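Local atomic coordinates of YghZ aldo-keto reductase (Escherichia coli, PDB entry 3N6Q), a protein that probably catalyses the NADPH-dependent reduction of aldehydes or ketones to alcohols, as a TIM-barrel member of the aldo-keto reductase family. Residues M146-A150 / K177-L182; Y164-Y170 / I187-Q193; M273-R277 / E324-I328; Q279-Q283 / E310-A314. Residue numbers count along the deposited sequence, not the author numbering.

Contact 1 of 4, residues M146-A150 / K177-L182; sequences MEETA and KMVELL
Build residues 146-150 as the first turn of helix 146-158 and residues 177-182 as the C-terminal part of helix 172-183, both alpha-helical, with Ala-150 N to Met-146 O and Leu-181 N to Lys-177 O each 2.8 Å. The short axes approach to 9.5 Å and cross at -57°. The two helical segments come closest, CA to CA, at their later ends, with Ala-150 and Leu-182 5.9 Å apart. There Ala-150 CB is a small knob set into a hollow lined by Leu-181 CB (3.7 Å), Met-178 CE (3.9 Å) and Leu-182 CD2 (4.2 Å). Where the helices diverge, longer side chains span the gap. Leu-181 (m, t) sends CD1 to 3.5 Å from Met-146 C and 3.6 Å from Glu-147 N, covering the backbone of the first turn. Met-146 (m, t, m) lays CB 3.7 Å from Met-178 SD, while its CE reaches 3.6 Å from Lys-177 CG. At the solvent edge Glu-147 OE2 and Lys-177 NZ stay 4.2 Å apart, beyond salt-bridge range; one water joins them, at 2.6 and 3.1 Å respectively. Such apolar contact between successive outer helices is characteristic of a TIM barrel. Strand 162-168 comes between these helices in the chain; Met-178 also touches Tyr-170, in the loop after that strand, and Met-178 and Leu-182 both pack on Leu-153 of helix 146-158.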
# COMPACT_ATOMS: atom_id res chain seq x y z
N MET B 146 -20.83 1.33 -10.52
CA MET B 146 -20.09 0.13 -10.14
C MET B 146 -18.60 0.36 -10.12
O MET B 146 -17.84 -0.39 -9.47
CB MET B 146 -20.48 -1.03 -11.11
CG MET B 146 -21.91 -1.50 -10.88
SD MET B 146 -22.14 -3.03 -11.91
CE MET B 146 -22.67 -2.21 -13.40
N GLU B 147 -18.12 1.43 -10.75
CA GLU B 147 -16.69 1.68 -10.66
C GLU B 147 -16.31 2.00 -9.15
O GLU B 147 -15.20 1.66 -8.68
CB GLU B 147 -16.36 2.92 -11.45
CG GLU B 147 -16.39 2.70 -12.97
CD GLU B 147 -17.81 2.73 -13.61
OE1 GLU B 147 -18.87 3.06 -12.99
OE2 GLU B 147 -17.84 2.40 -14.82
N GLU B 148 -17.19 2.70 -8.49
CA GLU B 148 -16.97 3.05 -7.05
C GLU B 148 -17.01 1.78 -6.19
O GLU B 148 -16.14 1.56 -5.35
CB GLU B 148 -18.01 4.07 -6.58
CG GLU B 148 -17.80 4.41 -5.04
CD GLU B 148 -18.64 5.60 -4.56
OE1 GLU B 148 -19.10 6.40 -5.40
OE2 GLU B 148 -18.90 5.70 -3.34
N THR B 149 -18.05 0.97 -6.36
CA THR B 149 -18.15 -0.28 -5.63
C THR B 149 -16.92 -1.16 -5.92
O THR B 149 -16.30 -1.70 -4.98
CB THR B 149 -19.45 -0.99 -6.00
OG1 THR B 149 -20.55 -0.12 -5.71
CG2 THR B 149 -19.61 -2.29 -5.21
N ALA B 150 -16.54 -1.30 -7.22
CA ALA B 150 -15.35 -2.12 -7.56
C ALA B 150 -14.08 -1.63 -6.93
O ALA B 150 -13.24 -2.44 -6.55
CB ALA B 150 -15.16 -2.26 -9.11
N LYS B 177 -19.81 -6.57 -15.97
CA LYS B 177 -19.19 -5.27 -15.75
C LYS B 177 -18.23 -5.35 -14.54
O LYS B 177 -17.13 -4.79 -14.57
CB LYS B 177 -20.28 -4.20 -15.55
CG LYS B 177 -19.70 -2.77 -15.42
CD LYS B 177 -18.73 -2.47 -16.57
CE LYS B 177 -18.55 -0.96 -16.71
NZ LYS B 177 -17.57 -0.61 -17.79
N MET B 178 -18.67 -5.97 -13.45
CA MET B 178 -17.80 -6.00 -12.23
C MET B 178 -16.53 -6.76 -12.53
O MET B 178 -15.45 -6.44 -12.04
CB MET B 178 -18.52 -6.63 -11.02
CG MET B 178 -19.76 -5.87 -10.54
SD MET B 178 -19.19 -4.26 -9.76
CE MET B 178 -17.85 -5.02 -8.79
N VAL B 179 -16.64 -7.83 -13.33
CA VAL B 179 -15.44 -8.58 -13.70
C VAL B 179 -14.47 -7.70 -14.42
O VAL B 179 -13.25 -7.73 -14.12
CB VAL B 179 -15.79 -9.80 -14.63
CG1 VAL B 179 -14.50 -10.36 -15.23
CG2 VAL B 179 -16.54 -10.84 -13.84
N GLU B 180 -14.99 -6.92 -15.39
CA GLU B 180 -14.10 -6.06 -16.19
C GLU B 180 -13.50 -4.97 -15.28
O GLU B 180 -12.30 -4.60 -15.44
CB GLU B 180 -14.90 -5.41 -17.35
CG GLU B 180 -15.41 -6.51 -18.34
CD GLU B 180 -16.50 -6.06 -19.35
OE1 GLU B 180 -17.07 -4.94 -19.23
OE2 GLU B 180 -16.88 -6.90 -20.21
N LEU B 181 -14.34 -4.41 -14.41
CA LEU B 181 -13.87 -3.32 -13.51
C LEU B 181 -12.79 -3.81 -12.56
O LEU B 181 -11.70 -3.22 -12.47
CB LEU B 181 -15.05 -2.66 -12.77
CG LEU B 181 -15.96 -1.78 -13.64
CD1 LEU B 181 -17.15 -1.38 -12.80
CD2 LEU B 181 -15.20 -0.55 -14.26
N LEU B 182 -13.01 -4.97 -11.96
CA LEU B 182 -11.99 -5.48 -11.07
C LEU B 182 -10.74 -5.87 -11.85
O LEU B 182 -9.64 -5.79 -11.33
CB LEU B 182 -12.53 -6.67 -10.28
CG LEU B 182 -13.61 -6.32 -9.26
CD1 LEU B 182 -14.35 -7.62 -8.88
CD2 LEU B 182 -12.95 -5.67 -8.01
O HOH W 1 -16.08 1.87 -16.65

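Contact 2 of 4, residues Y164-Y170 / I187-Q193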
# COMPACT_ATOMS: atom_id res chain seq x y z
N TYR B 164 -9.87 -12.21 -1.17
CA TYR B 164 -10.62 -12.32 -2.44
C TYR B 164 -11.92 -11.53 -2.33
O TYR B 164 -12.38 -11.19 -1.22
CB TYR B 164 -11.05 -13.78 -2.74
CG TYR B 164 -9.93 -14.81 -2.80
CD1 TYR B 164 -9.27 -15.08 -4.01
CD2 TYR B 164 -9.59 -15.56 -1.66
CE1 TYR B 164 -8.31 -16.12 -4.09
CE2 TYR B 164 -8.60 -16.56 -1.71
CZ TYR B 164 -8.01 -16.85 -2.95
OH TYR B 164 -7.09 -17.85 -3.05
N VAL B 165 -12.54 -11.25 -3.47
CA VAL B 165 -13.80 -10.53 -3.41
C VAL B 165 -14.91 -11.26 -4.18
O VAL B 165 -14.63 -11.99 -5.12
CB VAL B 165 -13.64 -9.05 -3.90
CG1 VAL B 165 -12.87 -8.26 -2.82
CG2 VAL B 165 -12.98 -8.97 -5.24
N GLY B 166 -16.15 -11.01 -3.79
CA GLY B 166 -17.35 -11.71 -4.31
C GLY B 166 -18.46 -10.68 -4.55
O GLY B 166 -18.41 -9.54 -4.06
N ILE B 167 -19.45 -11.06 -5.34
CA ILE B 167 -20.68 -10.32 -5.41
C ILE B 167 -21.86 -11.22 -5.18
O ILE B 167 -21.80 -12.45 -5.38
CB ILE B 167 -20.83 -9.53 -6.73
CG1 ILE B 167 -20.80 -10.51 -7.94
CG2 ILE B 167 -19.66 -8.57 -6.93
CD1 ILE B 167 -20.90 -9.70 -9.34
N SER B 168 -22.97 -10.60 -4.82
CA SER B 168 -24.21 -11.35 -4.55
C SER B 168 -25.41 -10.68 -5.20
O SER B 168 -25.59 -9.48 -5.09
CB SER B 168 -24.44 -11.53 -3.02
OG SER B 168 -25.57 -12.36 -2.80
N SER B 169 -26.17 -11.48 -5.96
CA SER B 169 -27.39 -11.06 -6.62
C SER B 169 -27.26 -9.97 -7.67
O SER B 169 -28.15 -9.13 -7.84
CB SER B 169 -28.53 -10.83 -5.63
OG SER B 169 -28.60 -11.91 -4.65
N TYR B 170 -26.17 -10.04 -8.44
CA TYR B 170 -25.95 -9.15 -9.58
C TYR B 170 -26.45 -9.89 -10.80
O TYR B 170 -26.15 -11.06 -10.95
CB TYR B 170 -24.46 -8.87 -9.75
CG TYR B 170 -23.98 -7.74 -8.84
CD1 TYR B 170 -24.07 -7.87 -7.44
CD2 TYR B 170 -23.31 -6.66 -9.38
CE1 TYR B 170 -23.61 -6.82 -6.58
CE2 TYR B 170 -22.79 -5.66 -8.56
CZ TYR B 170 -22.92 -5.76 -7.17
OH TYR B 170 -22.40 -4.72 -6.43
N ILE B 187 -7.52 -7.75 -10.34
CA ILE B 187 -8.13 -8.62 -9.36
C ILE B 187 -9.24 -9.42 -10.08
O ILE B 187 -10.08 -8.83 -10.75
CB ILE B 187 -8.78 -7.75 -8.25
CG1 ILE B 187 -7.65 -7.05 -7.47
CG2 ILE B 187 -9.68 -8.63 -7.32
CD1 ILE B 187 -8.20 -6.00 -6.52
N PRO B 188 -9.20 -10.77 -9.97
CA PRO B 188 -10.32 -11.54 -10.54
C PRO B 188 -11.49 -11.58 -9.59
O PRO B 188 -11.28 -11.80 -8.38
CB PRO B 188 -9.75 -12.97 -10.71
CG PRO B 188 -8.59 -13.09 -9.69
CD PRO B 188 -8.13 -11.62 -9.37
N LEU B 189 -12.71 -11.47 -10.10
CA LEU B 189 -13.89 -11.71 -9.25
C LEU B 189 -13.86 -13.18 -8.84
O LEU B 189 -13.86 -14.06 -9.73
CB LEU B 189 -15.16 -11.42 -10.05
CG LEU B 189 -16.44 -11.72 -9.25
CD1 LEU B 189 -16.62 -10.78 -7.94
CD2 LEU B 189 -17.69 -11.48 -10.15
N LEU B 190 -13.86 -13.50 -7.53
CA LEU B 190 -13.77 -14.92 -7.12
C LEU B 190 -15.05 -15.71 -7.38
O LEU B 190 -15.02 -16.89 -7.81
CB LEU B 190 -13.34 -15.05 -5.65
CG LEU B 190 -13.34 -16.50 -5.15
CD1 LEU B 190 -12.11 -17.32 -5.77
CD2 LEU B 190 -13.30 -16.51 -3.60
N ILE B 191 -16.19 -15.11 -7.02
CA ILE B 191 -17.39 -15.85 -6.67
C ILE B 191 -18.63 -14.97 -6.76
O ILE B 191 -18.59 -13.71 -6.49
CB ILE B 191 -17.23 -16.55 -5.28
CG1 ILE B 191 -18.32 -17.56 -5.00
CG2 ILE B 191 -17.22 -15.48 -4.10
CD1 ILE B 191 -17.91 -18.50 -3.75
N HIS B 192 -19.75 -15.61 -7.12
CA HIS B 192 -21.05 -14.99 -7.16
C HIS B 192 -21.94 -15.83 -6.25
O HIS B 192 -21.93 -17.10 -6.33
CB HIS B 192 -21.59 -14.97 -8.63
CG HIS B 192 -22.87 -14.19 -8.83
ND1 HIS B 192 -24.05 -14.49 -8.17
CD2 HIS B 192 -23.15 -13.13 -9.63
CE1 HIS B 192 -25.00 -13.67 -8.57
NE2 HIS B 192 -24.47 -12.81 -9.44
N GLN B 193 -22.66 -15.17 -5.35
CA GLN B 193 -23.66 -15.84 -4.55
C GLN B 193 -25.08 -15.45 -4.94
O GLN B 193 -25.61 -14.43 -4.46
CB GLN B 193 -23.39 -15.53 -3.03
CG GLN B 193 -24.37 -16.15 -2.12
CD GLN B 193 -23.99 -15.90 -0.64
OE1 GLN B 193 -24.84 -15.60 0.17
NE2 GLN B 193 -22.74 -16.10 -0.29
O HOH W 2 -10.80 -12.01 -5.76
O HOH W 3 -26.69 -13.71 -0.25
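Ile-167, Val-165 and His-192 lose the most surface here, 79, 71 and 68 Å² respectively. Ile-167 supplies the central backbone pairing: its N donates to Ile-191 O at 3.0 Å (158°), and its O accepts from Gln-193 N at 2.9 Å (162°). These two bonds straddle His-192, as expected of a parallel bridge, and the CA atoms of Ile-167 and His-192 are 5.0 Å apart. Their side chains share a sheet face, with Ile-167 CG1 3.9 Å from His-192 CD2, and both touch Thr-175 of helix 172-183. Ile-167 CD1 also meets Leu-189 CD2 at 3.8 Å. The connection is a beta-alpha-beta unit of the TIM barrel, strand 162-168, helix 172-183 and strand 191-193, whose two strands run in nearly the same direction (28° between short axes). Val-165 works at the earlier end: its O accepts from Leu-190 N at 2.9 Å, its CG2 packs 3.9 Å from Ile-187 CG2, and a water bridges Val-165 N (3.0 Å) to Pro-188 O (2.7 Å). On its outer side Val-165 meets Leu-153 and Val-157 of helix 146-158. At the later end the imidazole of His-192 reaches past the strand, where NE2 donates in the ring plane to Tyr-170 O at 2.9 Å (163°). Beside it, Ser-168 OG donates to Gln-193 O at 2.7 Å, and one water donates to both Ser-168 OG (3.1 Å) and Gln-193 OE1 (2.7 Å).

Contact 3 of 4, residues M273-R277 / E324-I328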
# COMPACT_ATOMS: atom_id res chain seq x y z
N MET B 273 -40.16 -38.95 -5.27
CA MET B 273 -38.97 -39.14 -6.10
C MET B 273 -37.76 -39.26 -5.25
O MET B 273 -36.88 -40.10 -5.53
CB MET B 273 -38.76 -38.05 -7.16
CG MET B 273 -39.85 -37.94 -8.28
SD MET B 273 -39.40 -36.74 -9.55
CE MET B 273 -37.91 -37.52 -10.27
N ALA B 274 -37.61 -38.35 -4.28
CA ALA B 274 -36.41 -38.39 -3.43
C ALA B 274 -36.32 -39.78 -2.72
O ALA B 274 -35.25 -40.41 -2.67
CB ALA B 274 -36.46 -37.24 -2.38
N GLN B 275 -37.45 -40.24 -2.19
CA GLN B 275 -37.44 -41.51 -1.44
C GLN B 275 -37.01 -42.68 -2.30
O GLN B 275 -36.34 -43.60 -1.82
CB GLN B 275 -38.82 -41.82 -0.85
CG GLN B 275 -39.13 -40.97 0.36
CD GLN B 275 -40.59 -41.06 0.79
OE1 GLN B 275 -41.46 -41.58 0.06
NE2 GLN B 275 -40.88 -40.48 1.96
N GLN B 276 -37.40 -42.63 -3.58
CA GLN B 276 -37.04 -43.67 -4.57
C GLN B 276 -35.53 -43.67 -4.79
O GLN B 276 -34.94 -44.69 -5.14
CB GLN B 276 -37.70 -43.39 -5.91
CG GLN B 276 -39.23 -43.48 -5.92
CD GLN B 276 -39.73 -44.88 -5.64
OE1 GLN B 276 -39.06 -45.87 -5.98
NE2 GLN B 276 -40.91 -44.97 -4.99
N ARG B 277 -34.89 -42.51 -4.61
CA ARG B 277 -33.44 -42.41 -4.76
C ARG B 277 -32.78 -42.77 -3.44
O ARG B 277 -31.56 -42.74 -3.34
CB ARG B 277 -33.04 -40.98 -5.18
CG ARG B 277 -33.62 -40.54 -6.56
CD ARG B 277 -33.49 -38.99 -6.67
NE ARG B 277 -32.12 -38.56 -6.40
CZ ARG B 277 -31.10 -38.64 -7.27
NH1 ARG B 277 -31.25 -39.23 -8.46
NH2 ARG B 277 -29.91 -38.21 -6.91
N GLU B 324 -35.30 -38.55 -14.91
CA GLU B 324 -35.54 -38.00 -13.57
C GLU B 324 -35.54 -36.49 -13.63
O GLU B 324 -36.42 -35.84 -13.06
CB GLU B 324 -34.40 -38.41 -12.62
CG GLU B 324 -34.57 -39.71 -11.95
CD GLU B 324 -33.39 -40.01 -10.99
OE1 GLU B 324 -32.24 -39.97 -11.44
OE2 GLU B 324 -33.65 -40.32 -9.82
N LEU B 325 -34.56 -35.91 -14.31
CA LEU B 325 -34.52 -34.45 -14.43
C LEU B 325 -35.79 -33.84 -15.08
O LEU B 325 -36.30 -32.80 -14.62
CB LEU B 325 -33.24 -33.98 -15.15
CG LEU B 325 -31.94 -34.28 -14.38
CD1 LEU B 325 -30.76 -33.85 -15.29
CD2 LEU B 325 -31.98 -33.42 -13.00
N ALA B 326 -36.28 -34.50 -16.14
CA ALA B 326 -37.44 -34.06 -16.85
C ALA B 326 -38.67 -34.24 -15.96
O ALA B 326 -39.55 -33.38 -15.94
CB ALA B 326 -37.61 -34.91 -18.17
N GLN B 327 -38.70 -35.31 -15.18
CA GLN B 327 -39.81 -35.61 -14.28
C GLN B 327 -39.88 -34.56 -13.12
O GLN B 327 -40.96 -34.08 -12.72
CB GLN B 327 -39.65 -37.02 -13.70
CG GLN B 327 -40.08 -38.19 -14.63
CD GLN B 327 -39.78 -39.61 -14.09
OE1 GLN B 327 -38.78 -39.84 -13.39
NE2 GLN B 327 -40.62 -40.57 -14.49
N ILE B 328 -38.72 -34.24 -12.59
CA ILE B 328 -38.61 -33.18 -11.56
C ILE B 328 -39.18 -31.87 -12.12
O ILE B 328 -40.08 -31.27 -11.53
CB ILE B 328 -37.14 -33.00 -11.14
CG1 ILE B 328 -36.74 -34.19 -10.24
CG2 ILE B 328 -36.93 -31.54 -10.41
CD1 ILE B 328 -35.21 -34.31 -9.96
O HOH W 4 -36.34 -40.23 -8.58
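One carboxylate oxygen, Glu-324 OE2, collects the polar links between these segments. Arg-277 NH1 donates to it at 3.0 Å (162°), near the guanidinium plane, forming a salt bridge; a water donates to the same OE2 (3.0 Å) and to Met-273 O (3.1 Å). Glu-324 OE1 accepts from Ser-321 N. Arg-277 is shared too: NE donates to Gln-279 OE1, NH1 also to Thr-319 O, and the guanidinium makes a cation-pi contact with Phe-320. Below this polar edge Met-273 bridges the gap by its terminal methyl: CE lies 3.5 Å from Ile-328 CG1, 3.6 Å from Glu-324 O and 3.9 Å from Gln-327 CB. The backbones remain separated, 8.1 Å between the nearest CA atoms, Met-273 and Ile-328, so side chains and water make the join. A surface salt bridge over a methionine-isoleucine contact joins two helices near the C-terminal end of the TIM-barrel chain, 261-276 and 322-334, with helix 281-289 adjoining both through Met-284, which touches Ala-274 and Arg-277, and Trp-288, which touches Leu-325 and Ile-328.

Contact 4 of 4, residues Q279-Q283 / E310-A314; sequences QSMAQ and ENVQA
A capping box opens helix 281-289, and the end of helix 305-312 is bonded to it. Ser-280 is the N-cap, extended in backbone (phi/psi -73/167) with chi1 at p, so that its OG accepts from Gln-283 N at 3.1 Å; in return Ser-280 N donates to Gln-283 OE1 at 2.9 Å (165°). From Met-281 onward the chain is helical. Opposite it, residues 310-312 are helical, tightening to a 3-10 turn at 313-314, where Ala-314 N lies 2.9 Å from Asn-311 O. Both members of the box also reach across. Ser-280 OG donates to Glu-310 OE2 at 2.6 Å, and Gln-283 (m, t) directs NE2 to Glu-310 O at 2.8 Å in an almost straight bond (178°). In the TIM-barrel fold the intervening chain includes strand 297-300, so this contact joins the helices before and after that strand. Glu-310 bends round with chi1 t and chi2 m, its OE1 accepting from Asn-311 ND2 at 3.0 Å. The CA atoms come closest at the later ends, 4.6 Å for Gln-283 and Ala-314, with Ala-314 CB 3.5 Å from Gln-283 O. A water accepts from Gln-279 NE2 (3.0 Å) and donates to Gln-313 O (2.6 Å). Gln-279 OE1 is held by Arg-277 NE, while Ser-287 OG is hydrogen-bonded to both Gln-283 O and Ala-314 O.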
# COMPACT_ATOMS: atom_id res chain seq x y z
N GLN B 279 -33.16 -40.93 -0.66
CA GLN B 279 -32.81 -39.57 -0.15
C GLN B 279 -33.99 -38.97 0.54
O GLN B 279 -35.15 -39.26 0.18
CB GLN B 279 -32.42 -38.64 -1.30
CG GLN B 279 -31.18 -39.10 -2.08
CD GLN B 279 -30.59 -38.00 -2.95
OE1 GLN B 279 -31.15 -37.61 -3.99
NE2 GLN B 279 -29.42 -37.53 -2.56
N SER B 280 -33.72 -38.06 1.50
CA SER B 280 -34.76 -37.16 1.96
C SER B 280 -34.99 -36.12 0.87
O SER B 280 -34.15 -35.90 0.01
CB SER B 280 -34.34 -36.39 3.23
OG SER B 280 -33.16 -35.65 2.96
N MET B 281 -36.07 -35.39 1.00
CA MET B 281 -36.30 -34.28 0.08
C MET B 281 -35.15 -33.26 0.09
O MET B 281 -34.70 -32.83 -0.98
CB MET B 281 -37.64 -33.61 0.36
CG MET B 281 -37.91 -32.45 -0.57
SD MET B 281 -38.16 -32.98 -2.28
CE MET B 281 -37.04 -31.92 -3.19
N ALA B 282 -34.64 -32.92 1.27
CA ALA B 282 -33.52 -31.93 1.37
C ALA B 282 -32.26 -32.47 0.67
O ALA B 282 -31.59 -31.74 -0.05
CB ALA B 282 -33.22 -31.63 2.87
N GLN B 283 -31.96 -33.75 0.87
CA GLN B 283 -30.77 -34.31 0.25
C GLN B 283 -30.95 -34.26 -1.27
O GLN B 283 -30.01 -33.87 -1.97
CB GLN B 283 -30.52 -35.76 0.69
CG GLN B 283 -30.00 -35.84 2.15
CD GLN B 283 -30.13 -37.21 2.74
OE1 GLN B 283 -30.88 -38.06 2.23
NE2 GLN B 283 -29.43 -37.44 3.86
N GLU B 310 -27.12 -34.84 8.24
CA GLU B 310 -28.07 -35.35 7.27
C GLU B 310 -27.79 -34.73 5.91
O GLU B 310 -27.75 -35.42 4.87
CB GLU B 310 -29.49 -34.99 7.73
CG GLU B 310 -30.62 -35.78 7.05
CD GLU B 310 -31.17 -35.13 5.76
OE1 GLU B 310 -30.43 -34.36 5.08
OE2 GLU B 310 -32.35 -35.39 5.42
N ASN B 311 -27.51 -33.44 5.90
CA ASN B 311 -27.35 -32.74 4.56
C ASN B 311 -26.10 -33.18 3.76
O ASN B 311 -26.12 -33.31 2.52
CB ASN B 311 -27.33 -31.23 4.79
CG ASN B 311 -28.72 -30.64 5.06
OD1 ASN B 311 -28.80 -29.48 5.45
ND2 ASN B 311 -29.78 -31.44 4.97
N VAL B 312 -25.01 -33.45 4.46
CA VAL B 312 -23.76 -33.74 3.78
C VAL B 312 -23.86 -35.09 3.07
O VAL B 312 -23.07 -35.37 2.16
CB VAL B 312 -22.52 -33.78 4.69
CG1 VAL B 312 -22.15 -32.34 5.23
CG2 VAL B 312 -22.68 -34.81 5.82
N GLN B 313 -24.79 -35.92 3.51
CA GLN B 313 -25.04 -37.22 2.84
C GLN B 313 -25.66 -37.09 1.46
O GLN B 313 -25.69 -38.07 0.68
CB GLN B 313 -25.91 -38.13 3.71
CG GLN B 313 -25.16 -38.60 4.96
CD GLN B 313 -26.00 -39.56 5.75
OE1 GLN B 313 -26.39 -40.62 5.24
NE2 GLN B 313 -26.42 -39.15 6.95
N ALA B 314 -26.05 -35.87 1.11
CA ALA B 314 -26.42 -35.61 -0.32
C ALA B 314 -25.26 -36.01 -1.25
O ALA B 314 -25.48 -36.43 -2.43
CB ALA B 314 -26.81 -34.14 -0.53
O HOH W 5 -27.98 -38.85 -0.30

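The four contacts form two touching pairs in one TIM barrel, contacts 1 and 2 coming earlier in the chain. Their segments alternate and their centres lie 10 Å apart: contact 2 pairs strands 162-168 and 191-193 of the barrel wall, while contact 1 joins outer helices 146-158 and 172-183. Leu-182 O and Ile-187 N, 3.0 Å apart, probably bond across them. Contact 4 is nested within the loop closed by contact 3, centres 14 Å apart; helices 261-276 and 281-289 are consecutive in the chain, as are 305-312 and 322-334. Contacts 1 and 4 lie on opposite sides of the chain's centre, about 37 Å between centres, so the pairs occupy separate parts of the barrel.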